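Local coordinates for protein anaphase-promoting complex subunit cut9 (PDB 2XPI) that forms part of the anaphase-promoting complex, the cell cycle-regulated E3 ubiquitin ligase that controls progression through mitosis and G1, at residues K232-F237 with S273-K278; G353-L358 with Y383-K388; D490-I495 with R527-Y532; S546-N551 with L577-N582. One frame throughout, in Å; residues are numbered along the deposited sequence.

Interaction 1: K232-F237 with S273-K278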
loop_
_atom_site.group_PDB
_atom_site.type_symbol
_atom_site.label_atom_id
_atom_site.label_comp_id
_atom_site.label_asym_id
_atom_site.label_seq_id
_atom_site.Cartn_x
_atom_site.Cartn_y
_atom_site.Cartn_z
ATOM N N LYS A 232 -17.607 10.530 18.573
ATOM C CA LYS A 232 -16.184 10.250 18.360
ATOM C C LYS A 232 -15.875 9.833 16.924
ATOM O O LYS A 232 -14.720 9.780 16.520
ATOM C CB LYS A 232 -15.635 9.234 19.373
ATOM C CG LYS A 232 -15.749 9.699 20.823
ATOM C CD LYS A 232 -14.960 8.814 21.813
ATOM C CE LYS A 232 -15.274 7.325 21.669
ATOM N NZ LYS A 232 -16.715 7.038 21.818
ATOM N N CYS A 233 -16.910 9.570 16.141
ATOM C CA CYS A 233 -16.713 9.258 14.722
ATOM C C CYS A 233 -16.270 10.471 13.883
ATOM O O CYS A 233 -16.994 10.985 13.031
ATOM C CB CYS A 233 -17.966 8.640 14.127
ATOM S SG CYS A 233 -17.587 7.829 12.629
ATOM N N TYR A 234 -15.047 10.898 14.121
ATOM C CA TYR A 234 -14.478 11.996 13.389
ATOM C C TYR A 234 -14.179 11.696 11.898
ATOM O O TYR A 234 -14.021 12.635 11.128
ATOM C CB TYR A 234 -13.242 12.495 14.150
ATOM C CG TYR A 234 -12.422 13.540 13.450
ATOM C CD1 TYR A 234 -12.472 14.868 13.842
ATOM C CD2 TYR A 234 -11.567 13.189 12.414
ATOM C CE1 TYR A 234 -11.702 15.825 13.207
ATOM C CE2 TYR A 234 -10.797 14.118 11.786
ATOM C CZ TYR A 234 -10.865 15.439 12.169
ATOM O OH TYR A 234 -10.082 16.362 11.497
ATOM N N GLU A 235 -14.101 10.432 11.476
ATOM C CA GLU A 235 -13.892 10.159 10.047
ATOM C C GLU A 235 -15.106 10.658 9.284
ATOM O O GLU A 235 -14.974 11.103 8.149
ATOM C CB GLU A 235 -13.711 8.666 9.689
ATOM C CG GLU A 235 -12.411 7.992 10.076
ATOM C CD GLU A 235 -11.168 8.408 9.299
ATOM O OE1 GLU A 235 -11.132 8.422 8.052
ATOM O OE2 GLU A 235 -10.166 8.667 9.973
ATOM N N ALA A 236 -16.288 10.527 9.896
ATOM C CA ALA A 236 -17.535 11.038 9.331
ATOM C C ALA A 236 -17.548 12.575 9.238
ATOM O O ALA A 236 -17.791 13.135 8.176
ATOM C CB ALA A 236 -18.708 10.560 10.153
ATOM N N PHE A 237 -17.304 13.234 10.362
ATOM C CA PHE A 237 -17.171 14.685 10.453
ATOM C C PHE A 237 -16.197 15.187 9.405
ATOM O O PHE A 237 -16.472 16.133 8.663
ATOM C CB PHE A 237 -16.634 15.045 11.846
ATOM C CG PHE A 237 -16.676 16.498 12.161
ATOM C CD1 PHE A 237 -17.865 17.208 12.072
ATOM C CD2 PHE A 237 -15.533 17.164 12.564
ATOM C CE1 PHE A 237 -17.907 18.572 12.358
ATOM C CE2 PHE A 237 -15.569 18.516 12.868
ATOM C CZ PHE A 237 -16.756 19.223 12.758
ATOM N N SER A 273 -15.620 21.960 21.699
ATOM C CA SER A 273 -14.770 23.094 21.307
ATOM C C SER A 273 -13.805 22.699 20.188
ATOM O O SER A 273 -13.538 23.482 19.281
ATOM C CB SER A 273 -13.972 23.658 22.498
ATOM O OG SER A 273 -14.788 23.988 23.620
ATOM N N LEU A 274 -13.259 21.490 20.257
ATOM C CA LEU A 274 -12.401 20.993 19.185
ATOM C C LEU A 274 -13.137 21.003 17.859
ATOM O O LEU A 274 -12.586 21.424 16.849
ATOM C CB LEU A 274 -11.931 19.566 19.482
ATOM C CG LEU A 274 -10.501 19.293 19.955
ATOM C CD1 LEU A 274 -9.940 20.418 20.782
ATOM C CD2 LEU A 274 -10.466 17.988 20.725
ATOM N N TYR A 275 -14.380 20.530 17.857
ATOM C CA TYR A 275 -15.163 20.466 16.620
ATOM C C TYR A 275 -15.475 21.859 16.069
ATOM O O TYR A 275 -15.310 22.123 14.886
ATOM C CB TYR A 275 -16.442 19.645 16.837
ATOM C CG TYR A 275 -16.179 18.156 16.829
ATOM C CD1 TYR A 275 -17.211 17.236 16.948
ATOM C CD2 TYR A 275 -14.885 17.676 16.691
ATOM C CE1 TYR A 275 -16.959 15.883 16.916
ATOM C CE2 TYR A 275 -14.625 16.339 16.675
ATOM C CZ TYR A 275 -15.662 15.440 16.786
ATOM O OH TYR A 275 -15.365 14.096 16.761
ATOM N N MET A 276 -15.905 22.756 16.942
ATOM C CA MET A 276 -16.183 24.121 16.542
ATOM C C MET A 276 -14.980 24.786 15.858
ATOM O O MET A 276 -15.150 25.640 14.997
ATOM C CB MET A 276 -16.706 24.932 17.736
ATOM C CG MET A 276 -18.126 24.507 18.159
ATOM S SD MET A 276 -18.732 25.262 19.690
ATOM C CE MET A 276 -17.370 26.365 19.928
ATOM N N LEU A 277 -13.766 24.381 16.214
ATOM C CA LEU A 277 -12.578 24.940 15.568
ATOM C C LEU A 277 -12.500 24.581 14.089
ATOM O O LEU A 277 -11.755 25.216 13.344
ATOM C CB LEU A 277 -11.290 24.463 16.239
ATOM C CG LEU A 277 -10.946 24.860 17.669
ATOM C CD1 LEU A 277 -9.474 24.575 17.883
ATOM C CD2 LEU A 277 -11.253 26.330 17.946
ATOM N N LYS A 278 -13.233 23.548 13.674
ATOM C CA LYS A 278 -13.226 23.103 12.274
ATOM C C LYS A 278 -14.177 23.915 11.393
ATOM O O LYS A 278 -14.181 23.769 10.170
ATOM C CB LYS A 278 -13.604 21.623 12.179
ATOM C CG LYS A 278 -12.576 20.680 12.776
ATOM C CD LYS A 278 -11.190 21.105 12.323
ATOM C CE LYS A 278 -10.123 20.063 12.630
ATOM N NZ LYS A 278 -8.863 20.412 11.903
#
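Leu274 packs on Phe105 of the second subunit, while Tyr275 carries most of the contact with 232-237. Its CG lies anti to the carbonyl carbon (chi1 -78°), which sends the ring out from helix 268-276 toward the start of helix 234-242. There one face meets Phe237 in a face-to-face stack, centroids 4.5 Å apart and planes at 22°. Farther out, Tyr275 CE2 comes up at the edge of the Tyr234 ring, 3.9 Å from Tyr234 CD1. A tyrosine suits the place because its ring is apolar over the faces, while the hydroxyl at its far end bonds to the carbonyl oxygen of Ala231. An alanine here would lose the stack and that hydroxyl bond, and would probably loosen the joint between the two helices. Lys278, bent at chi2, uses its alkyl chain first: Lys278 CG sits at the edge of the Phe237 ring, 3.7 Å from Phe237 CE2. Its CE then passes Tyr234 OH at 3.9 Å, and NZ goes on to a salt bridge with Asp306. Tyr234 itself stacks on Phe105 of the second subunit, so this aromatic cluster between TPR 5 and TPR 6 belongs to the homodimerizing part of a tetratricopeptide-repeat superhelix.

Interaction 2: G353-L358 with Y383-K388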
loop_
_atom_site.group_PDB
_atom_site.type_symbol
_atom_site.label_atom_id
_atom_site.label_comp_id
_atom_site.label_asym_id
_atom_site.label_seq_id
_atom_site.Cartn_x
_atom_site.Cartn_y
_atom_site.Cartn_z
ATOM N N GLY A 353 3.468 39.043 -2.186
ATOM C CA GLY A 353 4.289 39.012 -3.380
ATOM C C GLY A 353 5.628 38.320 -3.226
ATOM O O GLY A 353 6.595 38.695 -3.887
ATOM N N GLU A 354 5.675 37.292 -2.381
ATOM C CA GLU A 354 6.911 36.593 -2.053
ATOM C C GLU A 354 7.264 35.463 -3.027
ATOM O O GLU A 354 7.149 34.291 -2.673
ATOM C CB GLU A 354 6.791 36.001 -0.656
ATOM C CG GLU A 354 6.215 36.946 0.372
ATOM C CD GLU A 354 7.280 37.549 1.271
ATOM O OE1 GLU A 354 8.481 37.444 0.926
ATOM O OE2 GLU A 354 6.918 38.119 2.326
ATOM N N LYS A 355 7.717 35.807 -4.232
ATOM C CA LYS A 355 8.068 34.797 -5.233
ATOM C C LYS A 355 9.036 33.773 -4.671
ATOM O O LYS A 355 8.798 32.570 -4.752
ATOM C CB LYS A 355 8.708 35.427 -6.478
ATOM C CG LYS A 355 8.421 36.901 -6.691
ATOM C CD LYS A 355 9.097 37.418 -7.966
ATOM C CE LYS A 355 10.558 36.958 -8.098
ATOM N NZ LYS A 355 10.695 35.540 -8.573
ATOM N N ASN A 356 10.142 34.265 -4.124
ATOM C CA ASN A 356 11.183 33.415 -3.573
ATOM C C ASN A 356 10.614 32.353 -2.632
ATOM O O ASN A 356 10.882 31.160 -2.785
ATOM C CB ASN A 356 12.226 34.277 -2.859
ATOM C CG ASN A 356 13.369 33.457 -2.274
ATOM O OD1 ASN A 356 13.789 33.672 -1.126
ATOM N ND2 ASN A 356 13.878 32.509 -3.061
ATOM N N LYS A 357 9.809 32.781 -1.666
ATOM C CA LYS A 357 9.243 31.836 -0.709
ATOM C C LYS A 357 8.285 30.857 -1.374
ATOM O O LYS A 357 8.310 29.676 -1.065
ATOM C CB LYS A 357 8.569 32.554 0.461
ATOM C CG LYS A 357 9.508 33.387 1.318
ATOM C CD LYS A 357 8.932 33.531 2.710
ATOM C CE LYS A 357 9.721 34.516 3.577
ATOM N NZ LYS A 357 11.175 34.189 3.620
ATOM N N LEU A 358 7.448 31.355 -2.286
ATOM C CA LEU A 358 6.517 30.528 -3.057
ATOM C C LEU A 358 7.266 29.518 -3.914
ATOM O O LEU A 358 6.801 28.390 -4.122
ATOM C CB LEU A 358 5.688 31.408 -3.992
ATOM C CG LEU A 358 4.217 31.763 -3.768
ATOM C CD1 LEU A 358 3.689 31.219 -2.439
ATOM C CD2 LEU A 358 4.057 33.279 -3.876
ATOM N N TYR A 383 3.302 30.619 -10.061
ATOM C CA TYR A 383 3.190 31.171 -11.403
ATOM C C TYR A 383 2.302 32.411 -11.387
ATOM O O TYR A 383 2.336 33.220 -12.309
ATOM C CB TYR A 383 2.716 30.118 -12.405
ATOM C CG TYR A 383 3.819 29.147 -12.728
ATOM C CD1 TYR A 383 5.030 29.602 -13.238
ATOM C CD2 TYR A 383 3.672 27.782 -12.503
ATOM C CE1 TYR A 383 6.066 28.731 -13.522
ATOM C CE2 TYR A 383 4.704 26.893 -12.791
ATOM C CZ TYR A 383 5.902 27.377 -13.300
ATOM O OH TYR A 383 6.939 26.518 -13.598
ATOM N N LEU A 384 1.559 32.578 -10.296
ATOM C CA LEU A 384 0.710 33.744 -10.110
ATOM C C LEU A 384 1.345 35.028 -9.465
ATOM O O LEU A 384 0.901 36.105 -9.844
ATOM C CB LEU A 384 -0.605 33.333 -9.427
ATOM C CG LEU A 384 -1.909 33.979 -9.913
ATOM C CD1 LEU A 384 -2.172 33.593 -11.349
ATOM C CD2 LEU A 384 -3.110 33.611 -9.037
ATOM N N CYS A 385 2.329 34.970 -8.533
ATOM C CA CYS A 385 3.081 36.235 -8.218
ATOM C C CYS A 385 4.072 36.567 -9.329
ATOM O O CYS A 385 4.823 37.551 -9.231
ATOM C CB CYS A 385 3.858 36.350 -6.858
ATOM S SG CYS A 385 5.206 37.727 -7.081
ATOM N N VAL A 386 4.083 35.741 -10.367
ATOM C CA VAL A 386 5.098 35.846 -11.407
ATOM C C VAL A 386 4.418 36.156 -12.744
ATOM O O VAL A 386 5.063 36.387 -13.783
ATOM C CB VAL A 386 5.974 34.569 -11.424
ATOM C CG1 VAL A 386 6.229 34.060 -12.824
ATOM C CG2 VAL A 386 7.261 34.822 -10.683
ATOM N N ASN A 387 3.089 36.174 -12.690
ATOM C CA ASN A 387 2.277 36.559 -13.824
ATOM C C ASN A 387 2.392 35.665 -15.043
ATOM O O ASN A 387 2.225 36.124 -16.170
ATOM C CB ASN A 387 2.605 37.985 -14.219
ATOM C CG ASN A 387 1.436 38.894 -14.054
ATOM O OD1 ASN A 387 0.576 38.984 -14.937
ATOM N ND2 ASN A 387 1.367 39.562 -12.899
ATOM N N LYS A 388 2.683 34.394 -14.825
ATOM C CA LYS A 388 2.678 33.424 -15.906
ATOM C C LYS A 388 1.342 32.725 -15.826
ATOM O O LYS A 388 1.206 31.693 -15.194
ATOM C CB LYS A 388 3.833 32.435 -15.752
ATOM C CG LYS A 388 5.158 32.954 -16.275
ATOM C CD LYS A 388 6.284 31.975 -15.996
ATOM C CE LYS A 388 7.505 32.209 -16.901
ATOM N NZ LYS A 388 7.265 31.803 -18.324
#
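Van der Waals packing does all the work between 353-358 and 383-388, with no hydrogen bond crossing from one to the other. Its centre is the thiol of Cys385, whose SG is anti to the backbone N (chi1 158°) and so reaches across to the turn that opens helix 355-368. Two groups meet the sulfur: Lys355 CG lies 3.3 Å from Cys385 SG, and the carbonyl oxygen Gly353 O lies 3.6 Å from the same SG. Cysteine suits this place because it is slim and polarisable, able to rest against methylene and carbonyl alike.

The purely apolar contacts flank it. Leu358 CD2 approaches Cys385 CB at 4.3 Å, and this leucine is otherwise buried against Leu346 and Leu349 of helix 342-352 and Ile381 of helix 373-385. Toward the surface, Lys355 crosses Val386 at about a right angle. Its extended chi2 (-179°) carries CD to 4.2 Å from Val386 CG2, and the later bends at chi3 and chi4 turn CE and NZ over the valine, so that Lys355 NZ comes to 4.1 Å from the same Val386 CG2.

Backbone geometry sets the stage. Gly353, with a phi of 79°, is the C-prime residue of a Schellman motif ending helix 342-352, a conformation most easily adopted without a side chain.

Such chemistry implies a seam between TPR 8, one of the repeats that bind hcn1, and TPR 9 that rests on packing, the lysine ammonium lying next to a valine methyl with no bond across the contact.

Interaction 3: D490-I495 with R527-Y532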
loop_
_atom_site.group_PDB
_atom_site.type_symbol
_atom_site.label_atom_id
_atom_site.label_comp_id
_atom_site.label_asym_id
_atom_site.label_seq_id
_atom_site.Cartn_x
_atom_site.Cartn_y
_atom_site.Cartn_z
ATOM N N ASP A 490 -24.874 57.294 -8.344
ATOM C CA ASP A 490 -24.937 57.655 -6.943
ATOM C C ASP A 490 -23.541 57.971 -6.440
ATOM O O ASP A 490 -22.932 57.181 -5.707
ATOM C CB ASP A 490 -25.540 56.512 -6.138
ATOM C CG ASP A 490 -25.917 56.930 -4.729
ATOM O OD1 ASP A 490 -26.476 56.083 -3.993
ATOM O OD2 ASP A 490 -25.658 58.106 -4.366
ATOM N N MET A 491 -23.026 59.123 -6.850
ATOM C CA MET A 491 -21.672 59.491 -6.506
ATOM C C MET A 491 -21.489 59.565 -4.997
ATOM O O MET A 491 -20.468 59.122 -4.460
ATOM C CB MET A 491 -21.298 60.799 -7.187
ATOM C CG MET A 491 -21.300 60.672 -8.691
ATOM S SD MET A 491 -20.351 59.220 -9.173
ATOM C CE MET A 491 -20.942 58.913 -10.842
ATOM N N GLN A 492 -22.487 60.102 -4.308
ATOM C CA GLN A 492 -22.389 60.258 -2.866
ATOM C C GLN A 492 -22.122 58.922 -2.188
ATOM O O GLN A 492 -21.150 58.785 -1.434
ATOM C CB GLN A 492 -23.637 60.913 -2.290
ATOM C CG GLN A 492 -23.604 61.029 -0.778
ATOM C CD GLN A 492 -22.407 61.824 -0.263
ATOM O OE1 GLN A 492 -21.497 62.172 -1.019
ATOM N NE2 GLN A 492 -22.411 62.119 1.037
ATOM N N THR A 493 -22.974 57.940 -2.468
ATOM C CA THR A 493 -22.785 56.587 -1.944
ATOM C C THR A 493 -21.424 55.988 -2.363
ATOM O O THR A 493 -20.674 55.474 -1.527
ATOM C CB THR A 493 -23.950 55.664 -2.351
ATOM O OG1 THR A 493 -25.180 56.208 -1.844
ATOM C CG2 THR A 493 -23.747 54.243 -1.809
ATOM N N ALA A 494 -21.092 56.078 -3.649
ATOM C CA ALA A 494 -19.757 55.688 -4.095
ATOM C C ALA A 494 -18.649 56.282 -3.218
ATOM O O ALA A 494 -17.758 55.568 -2.805
ATOM C CB ALA A 494 -19.536 56.047 -5.555
ATOM N N ILE A 495 -18.698 57.583 -2.930
ATOM C CA ILE A 495 -17.651 58.210 -2.121
ATOM C C ILE A 495 -17.605 57.601 -0.727
ATOM O O ILE A 495 -16.526 57.339 -0.187
ATOM C CB ILE A 495 -17.860 59.731 -2.006
ATOM C CG1 ILE A 495 -17.296 60.436 -3.239
ATOM C CG2 ILE A 495 -17.219 60.281 -0.735
ATOM C CD1 ILE A 495 -18.020 61.717 -3.577
ATOM N N ARG A 527 -14.675 63.987 -9.217
ATOM C CA ARG A 527 -14.804 64.830 -10.404
ATOM C C ARG A 527 -16.236 64.819 -10.908
ATOM O O ARG A 527 -16.696 65.784 -11.511
ATOM C CB ARG A 527 -13.843 64.432 -11.520
ATOM C CG ARG A 527 -13.786 62.962 -11.776
ATOM C CD ARG A 527 -12.913 62.669 -12.980
ATOM N NE ARG A 527 -13.679 62.759 -14.214
ATOM C CZ ARG A 527 -14.394 61.757 -14.718
ATOM N NH1 ARG A 527 -14.440 60.582 -14.089
ATOM N NH2 ARG A 527 -15.070 61.933 -15.850
ATOM N N LYS A 528 -16.939 63.717 -10.658
ATOM C CA LYS A 528 -18.343 63.608 -11.029
ATOM C C LYS A 528 -19.169 64.618 -10.255
ATOM O O LYS A 528 -20.052 65.249 -10.811
ATOM C CB LYS A 528 -18.863 62.209 -10.745
ATOM C CG LYS A 528 -18.428 61.179 -11.759
ATOM C CD LYS A 528 -19.239 61.289 -13.036
ATOM C CE LYS A 528 -18.313 61.174 -14.209
ATOM N NZ LYS A 528 -17.131 62.063 -13.949
ATOM N N LEU A 529 -18.885 64.758 -8.965
ATOM C CA LEU A 529 -19.540 65.766 -8.157
ATOM C C LEU A 529 -18.872 67.117 -8.345
ATOM O O LEU A 529 -19.139 68.051 -7.597
ATOM C CB LEU A 529 -19.506 65.386 -6.686
ATOM C CG LEU A 529 -20.430 64.258 -6.256
ATOM C CD1 LEU A 529 -20.349 64.076 -4.756
ATOM C CD2 LEU A 529 -21.846 64.569 -6.679
ATOM N N LYS A 530 -17.999 67.220 -9.343
ATOM C CA LYS A 530 -17.302 68.478 -9.649
ATOM C C LYS A 530 -16.604 69.045 -8.432
ATOM O O LYS A 530 -16.540 70.257 -8.266
ATOM C CB LYS A 530 -18.267 69.527 -10.211
ATOM C CG LYS A 530 -19.003 69.071 -11.459
ATOM C CD LYS A 530 -19.955 70.136 -11.982
ATOM C CE LYS A 530 -20.291 69.857 -13.435
ATOM N NZ LYS A 530 -19.047 69.624 -14.241
ATOM N N MET A 531 -16.114 68.166 -7.562
ATOM C CA MET A 531 -15.243 68.586 -6.471
ATOM C C MET A 531 -13.806 68.357 -6.908
ATOM O O MET A 531 -13.206 67.357 -6.557
ATOM C CB MET A 531 -15.527 67.772 -5.221
ATOM C CG MET A 531 -16.992 67.602 -4.896
ATOM S SD MET A 531 -17.141 66.802 -3.291
ATOM C CE MET A 531 -18.904 66.499 -3.208
ATOM N N TYR A 532 -13.263 69.284 -7.682
ATOM C CA TYR A 532 -12.029 69.037 -8.415
ATOM C C TYR A 532 -10.765 68.935 -7.562
ATOM O O TYR A 532 -9.848 68.209 -7.926
ATOM C CB TYR A 532 -11.856 70.072 -9.533
ATOM C CG TYR A 532 -12.979 70.020 -10.540
ATOM C CD1 TYR A 532 -13.774 71.131 -10.792
ATOM C CD2 TYR A 532 -13.264 68.842 -11.222
ATOM C CE1 TYR A 532 -14.803 71.076 -11.709
ATOM C CE2 TYR A 532 -14.298 68.776 -12.141
ATOM C CZ TYR A 532 -15.065 69.898 -12.379
ATOM O OH TYR A 532 -16.098 69.826 -13.287
#
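Helix 491-507 of TPR 12 begins here beside the end of helix 516-528 of TPR 13, a joint between consecutive tetratricopeptide repeats. Asp490 is the N-cap: its OD2 accepts from Thr493 N at 3.3 Å, an almost straight bond that meets the carboxylate from above its plane. The Thr493 hydroxyl bonds to the other oxygen, OD1, so a short acidic side chain and a hydroxyl secure the first turn. Met491 then points at the partner helix. Bent at chi2 (-49°), it crosses the stem of Lys528 obliquely, with Met491 CG 3.5 Å from Lys528 CB and its terminal CE beside Lys528 CG and CD. Methionine's flexible chain lets CG, SD and CE each meet a lysine methylene while its CB rests 3.7 Å from Leu529 CG. An alanine here would lose the thioether and its methyl, and would probably leave the lysine stem and Phe486, which also touches Met491, less well packed. Gln492 brushes Leu529 with its amide oxygen. One turn on, Ile495 is buried against Leu522, Ala525 and Tyr526 of helix 516-528. Its CG1 is anti to the carbonyl carbon (chi1 -83°), and the branch ends methyl to methyl, Ile495 CD1 3.5 Å from Leu529 CD1.

Interaction 4: S546-N551 with L577-N582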
loop_
_atom_site.group_PDB
_atom_site.type_symbol
_atom_site.label_atom_id
_atom_site.label_comp_id
_atom_site.label_asym_id
_atom_site.label_seq_id
_atom_site.Cartn_x
_atom_site.Cartn_y
_atom_site.Cartn_z
ATOM N N SER A 546 0.797 53.466 -7.501
ATOM C CA SER A 546 1.101 52.766 -8.740
ATOM C C SER A 546 2.013 53.636 -9.587
ATOM O O SER A 546 1.565 54.605 -10.204
ATOM C CB SER A 546 -0.177 52.470 -9.513
ATOM O OG SER A 546 -0.694 53.662 -10.089
ATOM N N THR A 547 3.293 53.292 -9.624
ATOM C CA THR A 547 4.273 54.124 -10.317
ATOM C C THR A 547 3.871 54.524 -11.741
ATOM O O THR A 547 3.982 55.696 -12.101
ATOM C CB THR A 547 5.669 53.470 -10.332
ATOM O OG1 THR A 547 6.272 53.612 -9.037
ATOM C CG2 THR A 547 6.556 54.133 -11.377
ATOM N N ASN A 548 3.397 53.571 -12.543
ATOM C CA ASN A 548 3.172 53.835 -13.968
ATOM C C ASN A 548 1.750 53.575 -14.488
ATOM O O ASN A 548 1.477 52.530 -15.099
ATOM C CB ASN A 548 4.160 53.027 -14.816
ATOM C CG ASN A 548 3.766 51.563 -14.928
ATOM O OD1 ASN A 548 3.509 50.900 -13.920
ATOM N ND2 ASN A 548 3.690 51.059 -16.159
ATOM N N ASP A 549 0.844 54.524 -14.282
ATOM C CA ASP A 549 -0.494 54.346 -14.830
ATOM C C ASP A 549 -0.904 55.484 -15.754
ATOM O O ASP A 549 -1.000 56.636 -15.339
ATOM C CB ASP A 549 -1.526 54.130 -13.725
ATOM C CG ASP A 549 -2.625 53.175 -14.143
ATOM O OD1 ASP A 549 -3.798 53.601 -14.191
ATOM O OD2 ASP A 549 -2.312 52.001 -14.444
ATOM N N ALA A 550 -1.138 55.147 -17.015
ATOM C CA ALA A 550 -1.483 56.148 -18.003
ATOM C C ALA A 550 -2.897 56.639 -17.773
ATOM O O ALA A 550 -3.192 57.816 -17.963
ATOM C CB ALA A 550 -1.339 55.588 -19.407
ATOM N N ASN A 551 -3.783 55.748 -17.355
ATOM C CA ASN A 551 -5.162 56.175 -17.181
ATOM C C ASN A 551 -5.401 57.169 -16.037
ATOM O O ASN A 551 -6.264 58.034 -16.167
ATOM C CB ASN A 551 -6.139 55.001 -17.115
ATOM C CG ASN A 551 -7.593 55.461 -17.181
ATOM O OD1 ASN A 551 -8.188 55.824 -16.158
ATOM N ND2 ASN A 551 -8.162 55.476 -18.389
ATOM N N LEU A 577 0.711 59.504 -22.718
ATOM C CA LEU A 577 1.157 59.157 -24.064
ATOM C C LEU A 577 2.566 58.586 -24.099
ATOM O O LEU A 577 3.013 58.079 -25.125
ATOM C CB LEU A 577 1.070 60.378 -24.971
ATOM C CG LEU A 577 -0.368 60.858 -25.137
ATOM C CD1 LEU A 577 -0.442 62.173 -25.901
ATOM C CD2 LEU A 577 -1.201 59.772 -25.811
ATOM N N ALA A 578 3.272 58.671 -22.979
ATOM C CA ALA A 578 4.595 58.082 -22.888
ATOM C C ALA A 578 4.483 56.650 -22.373
ATOM O O ALA A 578 5.197 55.761 -22.831
ATOM C CB ALA A 578 5.489 58.914 -21.996
ATOM N N ILE A 579 3.575 56.424 -21.429
ATOM C CA ILE A 579 3.336 55.076 -20.920
ATOM C C ILE A 579 2.603 54.225 -21.959
ATOM O O ILE A 579 2.776 53.010 -22.008
ATOM C CB ILE A 579 2.556 55.100 -19.587
ATOM C CG1 ILE A 579 3.410 55.739 -18.486
ATOM C CG2 ILE A 579 2.130 53.696 -19.189
ATOM C CD1 ILE A 579 2.723 56.866 -17.745
ATOM N N SER A 580 1.796 54.877 -22.790
ATOM C CA SER A 580 1.108 54.219 -23.895
ATOM C C SER A 580 0.770 55.253 -24.964
ATOM O O SER A 580 -0.267 55.913 -24.891
ATOM C CB SER A 580 -0.164 53.533 -23.406
ATOM O OG SER A 580 -1.125 54.486 -22.988
ATOM N N PRO A 581 1.658 55.398 -25.957
ATOM C CA PRO A 581 1.633 56.458 -26.976
ATOM C C PRO A 581 0.439 56.385 -27.922
ATOM O O PRO A 581 0.252 57.266 -28.758
ATOM C CB PRO A 581 2.930 56.217 -27.762
ATOM C CG PRO A 581 3.787 55.383 -26.857
ATOM C CD PRO A 581 2.832 54.523 -26.103
ATOM N N ASN A 582 -0.368 55.346 -27.777
ATOM C CA ASN A 582 -1.415 55.061 -28.745
ATOM C C ASN A 582 -2.808 55.426 -28.245
ATOM O O ASN A 582 -3.710 55.679 -29.041
ATOM C CB ASN A 582 -1.363 53.580 -29.135
ATOM C CG ASN A 582 -0.056 52.910 -28.718
ATOM O OD1 ASN A 582 0.246 52.792 -27.523
ATOM N ND2 ASN A 582 0.724 52.470 -29.702
#
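Ile579, in the last turn of helix 566-579, loses the largest area to this contact, and Ala550, at the start of helix 550-562, comes second. Their side chains point at each other: Ala550 CB stands 3.9 Å from Ile579 CB. In Ile579 CG1 is anti to the carbonyl carbon (chi1 -66°), which leaves CG2 anti to the backbone N and lays that methyl 4.0 Å from Ala550 CB. The pairing makes sense by size, since a single methyl on Ala550 lets the backbones close to 5.7 Å between the CA atoms of Ala550 and Ile579, while the branched isoleucine spreads over the approach to helix 550-562. Asn548 lies beside this patch, where its backbone O and its ND2 each come 4.3 Å from Ile579 CG2; a polar amide suits an exposed place. Beyond the isoleucine, Ser580 OG touches Ala550 CB at 3.8 Å, a small residue fitting where the chain leaves the helix. Ala550 O also accepts a bond from Ser576 OG of helix 566-579, tying the two helices of TPR 14 together. Residues 546-549 lead in from helix 532-545, and on the far end Leu577 packs against the closing helix 584-592.

How the interactions relate
The four contacts follow one another along the chain without overlap and share no helix. Interactions 1, 2 and 3 each join neighbouring repeats (TPR 5 to 6, 8 to 9 and 12 to 13), whereas interaction 4 closes the two helices of TPR 14 on each other. Centres of interactions 1 and 2 lie 35 Å apart, those of 2 and 3 37 Å, those of 3 and 4 25 Å and those of 1 and 4 54 Å. Even the nearest atoms of interactions 3 and 4 stay about 8 Å apart. Local seams thus build one long superhelix: interaction 1 belongs to the homodimerizing repeats, interaction 3 to those binding hcn1, and interaction 2 joins hcn1-binding TPR 8 to TPR 9.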